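Local coordinates for protein methyl-coenzyme M reductase subunit beta (Methanosarcina barkeri, PDB 1E6Y) that forms part of methyl-coenzyme M reductase I, the nickel enzyme that releases methane from methyl-coenzyme M with coenzyme B as reductant in the last step of methanogenesis, at residues V354-F359 / G370-N375; E350-G355 / T379-G384; R189-N194 / S212-S217. One frame throughout, in Å; residues are numbered along the deposited sequence. Where two conformers were deposited one is given.

Contact 1: residues V354-F359 / G370-N375; sequences VGFSFF and GVFNGN. With COM (1-thioethanesulfonic acid), chain N; TP7 (Coenzyme B), chain M.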
# COMPACT_ATOMS: atom_id res chain seq x y z
N VAL E 354 20.20 -3.31 17.95
CA VAL E 354 20.73 -4.35 17.07
C VAL E 354 20.34 -4.08 15.62
O VAL E 354 21.20 -3.96 14.74
CB VAL E 354 20.23 -5.76 17.50
CG1 VAL E 354 20.61 -6.79 16.45
CG2 VAL E 354 20.84 -6.15 18.84
N GLY E 355 19.04 -3.88 15.38
CA GLY E 355 18.57 -3.60 14.04
C GLY E 355 18.99 -2.23 13.54
O GLY E 355 19.31 -2.06 12.36
N PHE E 356 19.01 -1.27 14.45
CA PHE E 356 19.43 0.10 14.15
C PHE E 356 20.90 0.13 13.72
O PHE E 356 21.24 0.77 12.73
CB PHE E 356 19.18 0.97 15.39
CG PHE E 356 19.69 2.39 15.28
CD1 PHE E 356 20.12 3.06 16.42
CD2 PHE E 356 19.74 3.05 14.06
CE1 PHE E 356 20.59 4.37 16.34
CE2 PHE E 356 20.21 4.36 13.97
CZ PHE E 356 20.64 5.02 15.11
N SER E 357 21.75 -0.63 14.41
CA SER E 357 23.15 -0.77 14.00
C SER E 357 23.25 -1.36 12.59
O SER E 357 23.88 -0.78 11.70
CB SER E 357 23.92 -1.66 14.98
OG SER E 357 24.01 -1.07 16.26
N PHE E 358 22.55 -2.47 12.38
CA PHE E 358 22.49 -3.12 11.08
C PHE E 358 22.06 -2.16 9.97
O PHE E 358 22.76 -2.01 8.96
CB PHE E 358 21.53 -4.31 11.16
CG PHE E 358 21.18 -4.92 9.84
CD1 PHE E 358 22.17 -5.44 9.01
CD2 PHE E 358 19.85 -5.08 9.47
CE1 PHE E 358 21.84 -6.09 7.83
CE2 PHE E 358 19.50 -5.73 8.29
CZ PHE E 358 20.50 -6.24 7.47
N PHE E 359 20.96 -1.45 10.20
CA PHE E 359 20.39 -0.56 9.19
C PHE E 359 21.03 0.82 9.16
O PHE E 359 20.59 1.70 8.42
CB PHE E 359 18.88 -0.44 9.38
CG PHE E 359 18.10 -1.55 8.73
CD1 PHE E 359 17.44 -2.50 9.51
CD2 PHE E 359 18.03 -1.65 7.35
CE1 PHE E 359 16.72 -3.53 8.91
CE2 PHE E 359 17.31 -2.68 6.74
CZ PHE E 359 16.65 -3.62 7.52
N GLY E 370 20.41 10.15 11.59
CA GLY E 370 19.49 11.26 11.46
C GLY E 370 18.19 11.00 10.72
O GLY E 370 17.24 11.78 10.85
N VAL E 371 18.14 9.94 9.92
CA VAL E 371 16.95 9.64 9.13
C VAL E 371 15.91 8.84 9.90
O VAL E 371 14.76 8.73 9.48
CB VAL E 371 17.30 8.89 7.82
CG1 VAL E 371 18.37 9.66 7.05
CG2 VAL E 371 17.76 7.47 8.12
N PHE E 372 16.30 8.33 11.07
CA PHE E 372 15.43 7.47 11.86
C PHE E 372 14.45 8.26 12.73
O PHE E 372 14.61 9.46 12.95
CB PHE E 372 16.27 6.54 12.73
CG PHE E 372 17.02 5.50 11.94
CD1 PHE E 372 18.32 5.75 11.50
CD2 PHE E 372 16.41 4.31 11.58
CE1 PHE E 372 19.00 4.82 10.72
CE2 PHE E 372 17.08 3.37 10.80
CZ PHE E 372 18.38 3.63 10.37
N ASN E 373 13.41 7.56 13.17
CA ASN E 373 12.36 8.16 13.99
C ASN E 373 11.56 7.07 14.69
O ASN E 373 11.75 5.88 14.42
CB ASN E 373 11.44 9.04 13.14
CG ASN E 373 10.91 8.33 11.90
OD1 ASN E 373 9.90 7.64 11.96
ND2 ASN E 373 11.60 8.50 10.78
N GLY E 374 10.69 7.47 15.62
CA GLY E 374 9.92 6.51 16.39
C GLY E 374 8.89 5.73 15.58
O GLY E 374 8.33 4.76 16.07
N ASN E 375 8.62 6.18 14.35
CA ASN E 375 7.70 5.48 13.45
C ASN E 375 8.45 4.65 12.40
O ASN E 375 7.83 3.89 11.65
CB ASN E 375 6.77 6.48 12.77
CG ASN E 375 5.74 5.81 11.87
OD1 ASN E 375 4.82 5.14 12.35
ND2 ASN E 375 5.90 5.97 10.56
C1 COM N . 24.01 -9.90 6.69
C2 COM N . 24.26 -8.40 6.48
S1 COM N . 23.42 -10.64 5.16
S2 COM N . 25.31 -7.73 7.77
O1S COM N . 24.90 -8.32 9.08
O2S COM N . 25.14 -6.22 7.80
O3S COM N . 26.75 -8.07 7.47
N TP7 M . 13.81 -2.55 4.40
P TP7 M . 14.15 1.95 4.50
O1P TP7 M . 14.85 2.47 5.69
O2P TP7 M . 12.75 2.43 4.46
O3P TP7 M . 14.88 2.34 3.25
O4P TP7 M . 14.15 0.30 4.61
CB TP7 M . 13.33 -0.39 5.46
C TP7 M . 11.98 -1.13 3.51
O TP7 M . 12.57 -1.16 2.40
OXT TP7 M . 10.80 -0.74 3.66
CA TP7 M . 12.78 -1.62 4.76
CG TP7 M . 14.14 -0.78 6.69
O1 TP7 M . 13.34 -4.00 6.10
C1 TP7 M . 13.84 -3.85 4.95
C2 TP7 M . 14.44 -4.87 4.22
C3 TP7 M . 14.47 -6.27 4.82
C4 TP7 M . 15.02 -7.50 4.04
C5 TP7 M . 16.55 -7.31 3.82
C6 TP7 M . 17.33 -7.47 5.16
C7 TP7 M . 17.05 -8.80 5.77
S7 TP7 M . 17.87 -9.19 7.34
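With CG anti to the backbone N (chi1 174°), Phe356 sets its ring out from the helix so that its far edge reaches Phe372, whose own CG stands anti to the carbonyl carbon (chi1 -69°) and sends its ring to meet it. The result is a T-shaped pair: CE2 at the edge of Phe356 lies over one face of Phe372, 3.4 Å from CD1 and nearer the rim than the centre, with the ring planes 69° apart. Phenylalanine suits both places, since one buried ring offers a polarised C-H edge and the other a flat pi face. The Phe372 ring also presents its CZ edge to the carbonyl O of Phe359 at 3.5 Å, in the ring plane, where the oxygen probably faces the slightly positive rim. The next two aromatics serve the active site. One face of the Phe359 ring lies against coenzyme B, with CG of the coenzyme 3.7 Å from CE2, while CD2 of Phe358 covers the opposite face. Phe358 turns its edge to coenzyme M, CD1 lying 3.3 Å from sulfonate atom O2S. The contact thus joins the C-terminal end of helix 348-358 to the following loop, with Val324 and Ser325 of helix 323-339 also packed against Phe356.

Contact 2: residues E350-G355 / T379-G384; sequences EGTAVG and TRHSRG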
# COMPACT_ATOMS: atom_id res chain seq x y z
N GLU E 350 18.09 -2.60 23.58
CA GLU E 350 19.14 -3.42 22.98
C GLU E 350 18.69 -3.98 21.64
O GLU E 350 19.43 -3.91 20.66
CB GLU E 350 19.52 -4.56 23.92
CG GLU E 350 20.74 -5.34 23.48
CD GLU E 350 21.00 -6.57 24.33
OE1 GLU E 350 21.56 -7.54 23.80
OE2 GLU E 350 20.67 -6.55 25.54
N GLY E 351 17.47 -4.50 21.60
CA GLY E 351 16.91 -5.05 20.38
C GLY E 351 16.79 -4.01 19.29
O GLY E 351 17.25 -4.23 18.16
N THR E 352 16.19 -2.86 19.62
CA THR E 352 16.12 -1.74 18.68
C THR E 352 17.51 -1.40 18.16
O THR E 352 17.71 -1.26 16.96
CB THR E 352 15.50 -0.50 19.35
OG1 THR E 352 14.15 -0.78 19.75
CG2 THR E 352 15.49 0.68 18.38
N ALA E 353 18.49 -1.41 19.06
CA ALA E 353 19.86 -1.03 18.73
C ALA E 353 20.55 -2.03 17.81
O ALA E 353 21.40 -1.66 17.01
CB ALA E 353 20.67 -0.84 20.00
N VAL E 354 20.20 -3.31 17.95
CA VAL E 354 20.73 -4.35 17.07
C VAL E 354 20.34 -4.08 15.62
O VAL E 354 21.20 -3.96 14.74
CB VAL E 354 20.23 -5.76 17.50
CG1 VAL E 354 20.61 -6.79 16.45
CG2 VAL E 354 20.84 -6.15 18.84
N GLY E 355 19.04 -3.88 15.38
CA GLY E 355 18.57 -3.60 14.04
C GLY E 355 18.99 -2.23 13.54
O GLY E 355 19.31 -2.06 12.36
N THR E 379 13.33 1.49 14.18
CA THR E 379 13.56 2.11 15.48
C THR E 379 12.30 2.42 16.29
O THR E 379 12.36 3.16 17.28
CB THR E 379 14.39 3.41 15.32
OG1 THR E 379 13.86 4.19 14.24
CG2 THR E 379 15.85 3.09 15.04
N ARG E 380 11.18 1.80 15.92
CA ARG E 380 9.94 1.97 16.63
C ARG E 380 9.83 1.14 17.90
O ARG E 380 8.93 1.34 18.72
CB ARG E 380 8.74 1.60 15.74
CG ARG E 380 8.76 0.17 15.20
CD ARG E 380 7.47 -0.05 14.40
NE ARG E 380 6.31 -0.21 15.24
CZ ARG E 380 5.11 -0.58 14.85
NH1 ARG E 380 4.10 -0.73 15.68
NH2 ARG E 380 4.88 -0.81 13.54
N HIS E 381 10.68 0.13 18.04
CA HIS E 381 10.37 -0.98 18.93
C HIS E 381 10.39 -0.66 20.41
O HIS E 381 9.49 -1.07 21.15
CB HIS E 381 11.29 -2.15 18.62
CG HIS E 381 11.37 -2.46 17.16
ND1 HIS E 381 10.34 -3.09 16.48
CD2 HIS E 381 12.26 -2.08 16.22
CE1 HIS E 381 10.60 -3.07 15.19
NE2 HIS E 381 11.76 -2.46 15.00
N SER E 382 11.39 0.10 20.84
CA SER E 382 11.45 0.55 22.23
C SER E 382 10.39 1.61 22.51
O SER E 382 10.04 2.39 21.63
CB SER E 382 12.84 1.10 22.55
OG SER E 382 12.90 1.59 23.88
N ARG E 383 9.86 1.60 23.73
CA ARG E 383 8.81 2.55 24.12
C ARG E 383 9.33 3.93 24.42
O ARG E 383 9.15 4.48 25.53
CB ARG E 383 8.02 1.92 25.27
CG ARG E 383 7.29 0.65 24.88
CD ARG E 383 6.55 0.05 26.06
NE ARG E 383 7.56 -0.57 26.96
CZ ARG E 383 7.14 -1.20 28.05
NH1 ARG E 383 8.12 -1.75 28.79
NH2 ARG E 383 5.88 -1.31 28.45
N GLY E 384 9.98 4.52 23.42
CA GLY E 384 10.40 5.91 23.50
C GLY E 384 11.78 6.13 24.08
O GLY E 384 12.22 7.28 24.18
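Helix 348-358, whose C-terminal end helps form the coenzyme pocket, is flanked here by an irregular loop that leads on to helix 387-395, and Thr352 is the residue that meets it. Its two branches divide the work. The methyl CG2, anti to the backbone N, packs 3.8 Å from CA of Thr379 and 4.1 Å from that residue's own CG2, the two side chains crossing at about a right angle. The hydroxyl OG1 stands beside the backbone N instead, and accepts a weak, bent bond from the backbone N of Ser382 at 3.1 Å, with an N-H...O angle of 127°. Threonine fits because one beta-branched residue supplies both an apolar and a polar contact; its hydroxyl is also bonded to Lys348 O, one turn back in the helix. The loop's polar ends look to other partners: Thr379 OG1 bonds to Asn373 O, Ser382 OG to Asp345, and His381 ND1 to a polar side chain of a neighbouring subunit. Besides the Ser382 N-H, the loop sets two carbons against the threonine hydroxyl: CB of His381 3.4 Å and CB of Ser382 3.6 Å from Thr352 OG1.

Contact 3: residues R189-N194 / S212-S217; sequences RNIMAN and SIYEQS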
# COMPACT_ATOMS: atom_id res chain seq x y z
N ARG E 189 5.37 10.11 16.65
CA ARG E 189 6.61 9.35 16.54
C ARG E 189 7.24 9.47 15.18
O ARG E 189 8.42 9.15 15.01
CB ARG E 189 6.34 7.89 16.92
CG ARG E 189 5.69 7.74 18.29
CD ARG E 189 5.78 6.32 18.83
NE ARG E 189 7.18 6.01 19.15
CZ ARG E 189 7.52 4.75 19.51
NH1 ARG E 189 8.80 4.57 19.81
NH2 ARG E 189 6.60 3.81 19.54
N ASN E 190 6.50 9.98 14.20
CA ASN E 190 7.07 10.15 12.87
C ASN E 190 7.75 11.51 12.69
O ASN E 190 7.31 12.34 11.89
CB ASN E 190 6.00 9.94 11.79
CG ASN E 190 6.60 9.55 10.45
OD1 ASN E 190 7.82 9.51 10.29
ND2 ASN E 190 5.74 9.20 9.50
N ILE E 191 8.84 11.71 13.42
CA ILE E 191 9.63 12.94 13.34
C ILE E 191 11.10 12.56 13.25
O ILE E 191 11.65 12.02 14.21
CB ILE E 191 9.42 13.83 14.60
CG1 ILE E 191 7.93 14.15 14.78
CG2 ILE E 191 10.23 15.12 14.47
CD1 ILE E 191 7.59 14.73 16.13
N MET E 192 11.73 12.81 12.11
CA MET E 192 13.09 12.34 11.90
C MET E 192 14.06 13.05 12.84
O MET E 192 13.85 14.20 13.23
CB MET E 192 13.52 12.51 10.43
CG MET E 192 14.18 13.83 10.09
SD MET E 192 14.45 14.02 8.30
CE MET E 192 15.54 12.65 7.95
N ALA E 193 15.05 12.29 13.32
CA ALA E 193 15.97 12.76 14.34
C ALA E 193 16.67 14.06 13.95
O ALA E 193 16.89 14.93 14.79
CB ALA E 193 17.00 11.68 14.65
N ASN E 194 16.96 14.22 12.66
CA ASN E 194 17.60 15.44 12.17
C ASN E 194 16.75 16.68 12.42
O ASN E 194 17.30 17.76 12.66
CB ASN E 194 17.92 15.32 10.68
CG ASN E 194 19.28 14.70 10.41
OD1 ASN E 194 20.04 14.42 11.34
ND2 ASN E 194 19.59 14.49 9.14
N SER E 212 12.11 13.09 23.65
CA SER E 212 11.43 12.35 24.72
C SER E 212 9.98 12.81 24.86
O SER E 212 9.08 11.99 25.04
CB SER E 212 12.17 12.54 26.04
OG SER E 212 13.48 12.00 25.98
N ILE E 213 9.77 14.12 24.77
CA ILE E 213 8.43 14.69 24.84
C ILE E 213 7.56 14.18 23.69
O ILE E 213 6.45 13.70 23.93
CB ILE E 213 8.51 16.24 24.81
CG1 ILE E 213 9.09 16.75 26.13
CG2 ILE E 213 7.13 16.84 24.55
CD1 ILE E 213 9.53 18.19 26.10
N TYR E 214 8.12 14.16 22.49
CA TYR E 214 7.40 13.65 21.32
C TYR E 214 7.16 12.15 21.43
O TYR E 214 6.04 11.67 21.21
CB TYR E 214 8.17 13.96 20.03
CG TYR E 214 8.11 15.40 19.59
CD1 TYR E 214 9.24 16.02 19.04
CD2 TYR E 214 6.92 16.13 19.62
CE1 TYR E 214 9.18 17.31 18.53
CE2 TYR E 214 6.85 17.43 19.12
CZ TYR E 214 7.99 18.01 18.57
OH TYR E 214 7.93 19.28 18.06
N GLU E 215 8.21 11.41 21.77
CA GLU E 215 8.13 9.95 21.87
C GLU E 215 7.13 9.49 22.92
O GLU E 215 6.28 8.65 22.64
CB GLU E 215 9.51 9.36 22.19
CG GLU E 215 10.40 9.18 20.96
CD GLU E 215 9.89 8.09 20.04
OE1 GLU E 215 9.07 8.38 19.15
OE2 GLU E 215 10.33 6.93 20.19
N GLN E 216 7.20 10.08 24.11
CA GLN E 216 6.29 9.70 25.18
C GLN E 216 4.86 10.18 24.94
O GLN E 216 3.91 9.49 25.32
CB GLN E 216 6.80 10.20 26.54
CG GLN E 216 8.09 9.51 27.01
CD GLN E 216 8.02 7.99 26.95
OE1 GLN E 216 6.96 7.39 27.15
NE2 GLN E 216 9.15 7.36 26.68
N SER E 217 4.71 11.30 24.24
CA SER E 217 3.39 11.72 23.78
C SER E 217 2.82 10.70 22.81
O SER E 217 1.63 10.38 22.86
CB SER E 217 3.47 13.09 23.11
OG SER E 217 3.79 14.10 24.05
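One face of the Tyr214 ring carries the CD1 methyl of Ile191, seated 3.5 Å above the plane over the ring centre, while the edge of the Arg189 guanidinium is turned to the carboxylate of Glu215. The methyl approaches only 13° off the ring normal, a well-formed CH-pi contact that sets the tip of a branched aliphatic chain on an aromatic surface. Beyond the ring, Tyr214 OH is bonded to Thr38, so the phenol can lie buried with its polar end satisfied. The salt bridge is a side-on, two-nitrogen grip. NE of Arg189 reaches OE1 of Glu215 at 3.0 Å along an almost straight N-H...O path (171°), and NH1 meets OE2 at 2.8 Å, on the syn side but tilted out of the carboxylate plane. Both acceptors lie in or close to the guanidinium plane, yet the two flat groups are twisted by 45°, and OE1 is met from above the carboxylate plane. A bend at chi3 of Arg189 and one at chi2 of Glu215 bring the charged ends together where the chains cross at about a right angle. Arginine suits the place because NH1 can also bond to Ser382 O, and the paired charges probably stabilise each other in the buried setting. This is helix-to-loop packing away from the active site: a bidentate salt bridge and a CH-pi contact join the approach to helix 193-199 to helix 204-221.

In the fold
From the N terminus, contact 3 comes first: 189-194 passes into helix 193-199, and the chain returns on helix 204-221, closing a mostly helical excursion. Contacts 1 and 2 follow much later. Both start from helix 348-358 and share Val354 and Gly355; 354-359 closes the shorter loop with 370-375, nested inside the longer one that 350-355 closes with 379-384. The two are joined by packing of Phe356 against the CG2 methyl of Thr379. Contact 3 touches both: Phe372 O and Gly370 O probably accept from the backbone N atoms of Ala193 and Asn194, while Gln216 probably bonds to Arg383 O. The segments thus link the coenzyme pocket to helices nearer the chain's centre.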